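Local coordinates for biofilm-associated surface protein (Staphylococcus aureus, PDB 7C7U) that probably works as a cell-wall-anchored adhesion protein and calcium-binding switch that modulates functional amyloid and biofilm formation on the staphylococcal surface, at residues S203-N208 / L368-G373; Y243-T246 / Q250-Y253. All blocks are in the same frame, centred on the assembly; numbering follows the deposited sequence.

Contact 1: S203-N208 / L368-G373; sequences STENNN and LTDSKG
An ST turn at Ser-203 meets an Asx turn at Asp-370, and one short hydrogen bond joins the two: Ser-203 OG donates to Asp-370 OD2 over 2.6 Å. The hydroxyl reaches OD2 on its anti side, 31° out of the carboxylate plane. With OG opposite the backbone N of its own residue (chi1 176°), Ser-203 accepts from Glu-205 N at 3.0 Å, an almost straight bond with an N-H...O angle of 160° that makes the ST turn, while its own proton goes across to Asp-370. One hydroxyl therefore fastens its own loop while gripping the facing carboxylate.

The other oxygen of that carboxylate serves its own side of the contact. Asp-370 OD1 takes the N-H of Lys-372 at 2.8 Å from above the carboxylate plane and, just past the segment, that of Ala-374. The backbone beneath is a type I turn from Asp-370 to Gly-373, closed by Gly-373 N donating to Asp-370 O. This turn follows the end of strand 359-369 in a four-stranded antiparallel sheet, whereas Ser-203 belongs to the loop between helix 193-199 and strand 210-220.

Glu-205 crosses the Asp-370 side chain at about a right angle, its OE1 lying 3.7 Å from Asp-370 CB. The two acids come near each other, with Glu-205 OE1 4.2 Å from Asp-370 OD2, and water mediates between them. One water donates to both of these oxygens; a second donates to Glu-205 OE1 at 2.6 Å and accepts from Ser-371 N. Such bridging probably eases the repulsion of like charges, as should the salt bridge to Lys-245 NZ made by Glu-205 OE2, which also accepts from Trp-251 NE1.

Contact 2: Y243-T246 / Q250-Y253; sequences YSKT and QWAY
The Tyr-243 ring presents its edge to one face of the Trp-251 indole, a T-shaped stack with ring centroids 5.1 Å apart and planes at 68°. Tyr-243 CE1 makes the closest approach, 3.5 Å from Trp-251 CD2, and sits above the indole offset toward its rim. The Gln-250 amide oxygen also lies at the edge of the tyrosine ring, in its plane, while Phe-315 stacks with that ring. Lys-245 comes to the indole obliquely, with its CE 3.7 Å from Trp-251 NE1; beyond CE, the ammonium NZ is hydrogen-bonded to Asn-206 OD1, next to the carboxylate of Glu-205 that lysine and indole share.

At the end of the tyrosine, the hydroxyl both accepts and donates. Trp-251 N gives it a nearly linear bond of 2.9 Å, N-H...O 167°, and Tyr-243 OH in turn donates to Gln-250 OE1 at 2.6 Å, reaching that oxygen from above the carbonyl plane. The extra bond from Leu-309 N to Gln-250 OE1 further fixes the amide.

Gln-250 folds back at chi2 (-65°), which carries its amide toward the loop. There NE2 donates to Thr-246 O over 3.2 Å, a bent bond tilted from the amide plane, and to a water that also accepts from Lys-245 N. The amide thus spans from the tyrosine hydroxyl to the backbone of 245-246, and its plane stands steeply to the phenol ring.

These bonds close a short loop, with only three residues between its two sides, that turns the chain into strand 252-257, an inner strand of a four-stranded antiparallel sheet.

Followed from the N terminus, the chain leaves helix 193-199 and enters the first half of contact 1, then runs through strands 210-220 and 228-237 of the five-stranded sheet. Contact 2 follows, closing a small loop just before strand 252-257. Only much later, at the end of strand 359-369, does 368-373 return to 203-208, so contact 2 is nested inside the long loop closed by contact 1. Strands 252-257 and 359-369 are neighbours in one sheet, and the contact centres lie about 9 Å apart. The ammonium of Lys-245 from contact 2 reaches Glu-205 and Asn-206 of contact 1, and Asn-206 and Thr-369 also pack on Trp-251.

Contact 1: S203-N208 / L368-G373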
loop_
_atom_site.group_PDB
_atom_site.type_symbol
_atom_site.label_atom_id
_atom_site.label_comp_id
_atom_site.label_asym_id
_atom_site.label_seq_id
_atom_site.Cartn_x
_atom_site.Cartn_y
_atom_site.Cartn_z
ATOM N N SER A 203 1.560 8.951 38.654
ATOM C CA SER A 203 0.774 9.809 39.533
ATOM C C SER A 203 -0.116 8.982 40.455
ATOM O O SER A 203 -0.566 7.884 40.103
ATOM C CB SER A 203 -0.100 10.737 38.679
ATOM O OG SER A 203 -0.965 11.541 39.453
ATOM N N THR A 204 -0.413 9.534 41.640
ATOM C CA THR A 204 -1.408 8.894 42.484
ATOM C C THR A 204 -2.823 9.156 41.998
ATOM O O THR A 204 -3.746 8.442 42.411
ATOM C CB THR A 204 -1.282 9.364 43.942
ATOM O OG1 THR A 204 -1.483 10.780 44.006
ATOM C CG2 THR A 204 0.103 9.031 44.485
ATOM N N GLU A 205 -3.014 10.159 41.141
ATOM C CA GLU A 205 -4.355 10.554 40.716
ATOM C C GLU A 205 -4.945 9.508 39.790
ATOM O O GLU A 205 -4.339 9.172 38.766
ATOM C CB GLU A 205 -4.328 11.885 39.972
ATOM C CG GLU A 205 -3.811 13.044 40.774
ATOM C CD GLU A 205 -4.241 14.374 40.223
ATOM O OE1 GLU A 205 -3.516 15.348 40.482
ATOM O OE2 GLU A 205 -5.248 14.443 39.486
ATOM N N ASN A 206 -6.145 9.034 40.130
ATOM C CA ASN A 206 -6.937 8.122 39.306
ATOM C C ASN A 206 -6.088 6.955 38.829
ATOM O O ASN A 206 -6.011 6.618 37.635
ATOM C CB ASN A 206 -7.539 8.863 38.126
ATOM C CG ASN A 206 -8.437 9.970 38.559
ATOM O OD1 ASN A 206 -8.015 11.118 38.648
ATOM N ND2 ASN A 206 -9.675 9.631 38.893
ATOM N N ASN A 207 -5.481 6.317 39.815
ATOM C CA ASN A 207 -4.418 5.355 39.609
ATOM C C ASN A 207 -4.956 4.056 39.054
ATOM O O ASN A 207 -4.222 3.315 38.395
ATOM C CB ASN A 207 -3.702 5.122 40.947
ATOM C CG ASN A 207 -2.415 4.362 40.795
ATOM O OD1 ASN A 207 -1.375 4.941 40.500
ATOM N ND2 ASN A 207 -2.478 3.048 40.990
ATOM N N ASN A 208 -6.226 3.757 39.304
ATOM C CA ASN A 208 -6.834 2.553 38.744
ATOM C C ASN A 208 -7.805 2.834 37.593
ATOM O O ASN A 208 -8.542 1.929 37.189
ATOM C CB ASN A 208 -7.543 1.753 39.839
ATOM C CG ASN A 208 -7.757 0.302 39.441
ATOM O OD1 ASN A 208 -6.835 -0.375 38.974
ATOM N ND2 ASN A 208 -8.993 -0.165 39.563
ATOM N N LEU A 368 -0.926 11.215 29.202
ATOM C CA LEU A 368 -1.499 12.220 30.081
ATOM C C LEU A 368 -0.617 12.367 31.316
ATOM O O LEU A 368 -0.059 11.389 31.821
ATOM C CB LEU A 368 -2.931 11.833 30.514
ATOM C CG LEU A 368 -3.972 11.893 29.384
ATOM C CD1 LEU A 368 -5.204 11.041 29.683
ATOM C CD2 LEU A 368 -4.350 13.356 29.186
ATOM N N THR A 369 -0.531 13.592 31.824
ATOM C CA THR A 369 0.210 13.870 33.049
ATOM C C THR A 369 -0.670 14.669 33.991
ATOM O O THR A 369 -1.558 15.404 33.557
ATOM C CB THR A 369 1.500 14.681 32.812
ATOM O OG1 THR A 369 1.189 15.831 32.007
ATOM C CG2 THR A 369 2.593 13.825 32.154
ATOM N N ASP A 370 -0.419 14.534 35.295
ATOM C CA ASP A 370 -1.162 15.373 36.222
ATOM C C ASP A 370 -0.538 16.768 36.245
ATOM O O ASP A 370 0.442 17.050 35.542
ATOM C CB ASP A 370 -1.235 14.725 37.616
ATOM C CG ASP A 370 0.114 14.625 38.328
ATOM O OD1 ASP A 370 1.082 15.301 37.942
ATOM O OD2 ASP A 370 0.189 13.858 39.331
ATOM N N SER A 371 -1.083 17.647 37.098
ATOM C CA SER A 371 -0.597 19.025 37.155
ATOM C C SER A 371 0.828 19.141 37.690
ATOM O O SER A 371 1.398 20.234 37.637
ATOM C CB SER A 371 -1.540 19.893 37.996
ATOM O OG SER A 371 -1.693 19.397 39.317
ATOM N N LYS A 372 1.428 18.059 38.179
ATOM C CA LYS A 372 2.829 18.071 38.584
ATOM C C LYS A 372 3.740 17.361 37.581
ATOM O O LYS A 372 4.928 17.170 37.860
ATOM C CB LYS A 372 2.975 17.442 39.974
ATOM C CG LYS A 372 2.044 18.046 41.035
ATOM C CD LYS A 372 2.416 17.561 42.437
ATOM C CE LYS A 372 1.680 18.349 43.538
ATOM N NZ LYS A 372 0.193 18.257 43.377
ATOM N N GLY A 373 3.213 16.976 36.417
ATOM C CA GLY A 373 3.990 16.318 35.391
ATOM C C GLY A 373 4.150 14.820 35.550
ATOM O O GLY A 373 4.864 14.203 34.752
HETATM O O HOH W 1 -3.383 17.219 38.695
HETATM O O HOH W 2 -1.243 15.258 41.653
#

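Contact 2: Y243-T246 / Q250-Y253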
loop_
_atom_site.group_PDB
_atom_site.type_symbol
_atom_site.label_atom_id
_atom_site.label_comp_id
_atom_site.label_asym_id
_atom_site.label_seq_id
_atom_site.Cartn_x
_atom_site.Cartn_y
_atom_site.Cartn_z
ATOM N N TYR A 243 -13.629 12.361 34.183
ATOM C CA TYR A 243 -12.620 13.408 34.347
ATOM C C TYR A 243 -13.292 14.686 34.843
ATOM O O TYR A 243 -14.171 15.231 34.168
ATOM C CB TYR A 243 -11.874 13.690 33.031
ATOM C CG TYR A 243 -10.850 14.802 33.183
ATOM C CD1 TYR A 243 -9.554 14.526 33.632
ATOM C CD2 TYR A 243 -11.174 16.123 32.906
ATOM C CE1 TYR A 243 -8.608 15.530 33.779
ATOM C CE2 TYR A 243 -10.237 17.139 33.071
ATOM C CZ TYR A 243 -8.958 16.834 33.509
ATOM O OH TYR A 243 -8.020 17.826 33.665
ATOM N N SER A 244 -12.879 15.160 36.018
ATOM C CA SER A 244 -13.307 16.464 36.524
ATOM C C SER A 244 -12.279 16.928 37.544
ATOM O O SER A 244 -12.043 16.243 38.543
ATOM C CB SER A 244 -14.704 16.398 37.151
ATOM O OG SER A 244 -15.103 17.684 37.597
ATOM N N LYS A 245 -11.652 18.064 37.283
ATOM C CA LYS A 245 -10.596 18.585 38.130
ATOM C C LYS A 245 -10.847 20.067 38.323
ATOM O O LYS A 245 -11.446 20.718 37.463
ATOM C CB LYS A 245 -9.192 18.381 37.498
ATOM C CG LYS A 245 -8.855 16.940 37.130
ATOM C CD LYS A 245 -8.562 16.103 38.387
ATOM C CE LYS A 245 -8.568 14.611 38.058
ATOM N NZ LYS A 245 -8.084 13.795 39.211
ATOM N N THR A 246 -10.353 20.603 39.435
ATOM C CA THR A 246 -10.270 22.047 39.550
ATOM C C THR A 246 -9.361 22.593 38.448
ATOM O O THR A 246 -8.571 21.861 37.844
ATOM C CB THR A 246 -9.725 22.461 40.918
ATOM O OG1 THR A 246 -8.367 22.028 41.047
ATOM C CG2 THR A 246 -10.564 21.862 42.073
ATOM N N GLN A 250 -5.809 20.572 36.626
ATOM C CA GLN A 250 -6.048 20.045 35.283
ATOM C C GLN A 250 -4.864 19.225 34.783
ATOM O O GLN A 250 -3.698 19.548 35.030
ATOM C CB GLN A 250 -6.330 21.174 34.297
ATOM C CG GLN A 250 -7.677 21.851 34.468
ATOM C CD GLN A 250 -8.866 20.952 34.183
ATOM O OE1 GLN A 250 -8.900 20.228 33.190
ATOM N NE2 GLN A 250 -9.868 21.009 35.056
ATOM N N TRP A 251 -5.177 18.148 34.079
ATOM C CA TRP A 251 -4.175 17.322 33.446
ATOM C C TRP A 251 -3.670 17.971 32.150
ATOM O O TRP A 251 -4.275 18.897 31.607
ATOM C CB TRP A 251 -4.750 15.946 33.132
ATOM C CG TRP A 251 -5.052 15.092 34.319
ATOM C CD1 TRP A 251 -4.829 15.383 35.653
ATOM C CD2 TRP A 251 -5.637 13.787 34.288
ATOM N NE1 TRP A 251 -5.265 14.332 36.442
ATOM C CE2 TRP A 251 -5.769 13.349 35.634
ATOM C CE3 TRP A 251 -6.089 12.959 33.261
ATOM C CZ2 TRP A 251 -6.287 12.107 35.961
ATOM C CZ3 TRP A 251 -6.628 11.732 33.592
ATOM C CH2 TRP A 251 -6.721 11.318 34.930
ATOM N N ALA A 252 -2.577 17.426 31.615
ATOM C CA ALA A 252 -2.107 17.833 30.294
ATOM C C ALA A 252 -1.985 16.621 29.384
ATOM O O ALA A 252 -1.651 15.525 29.837
ATOM C CB ALA A 252 -0.752 18.547 30.382
ATOM N N TYR A 253 -2.238 16.831 28.082
ATOM C CA TYR A 253 -1.948 15.830 27.071
ATOM C C TYR A 253 -0.605 16.153 26.421
ATOM O O TYR A 253 -0.361 17.298 26.022
ATOM C CB TYR A 253 -3.046 15.773 26.005
ATOM C CG TYR A 253 -2.816 14.662 25.014
ATOM C CD1 TYR A 253 -2.819 13.335 25.430
ATOM C CD2 TYR A 253 -2.587 14.934 23.652
ATOM C CE1 TYR A 253 -2.588 12.314 24.548
ATOM C CE2 TYR A 253 -2.352 13.920 22.773
ATOM C CZ TYR A 253 -2.370 12.619 23.208
ATOM O OH TYR A 253 -2.151 11.615 22.308
HETATM O O HOH W 3 -12.416 19.474 34.506
#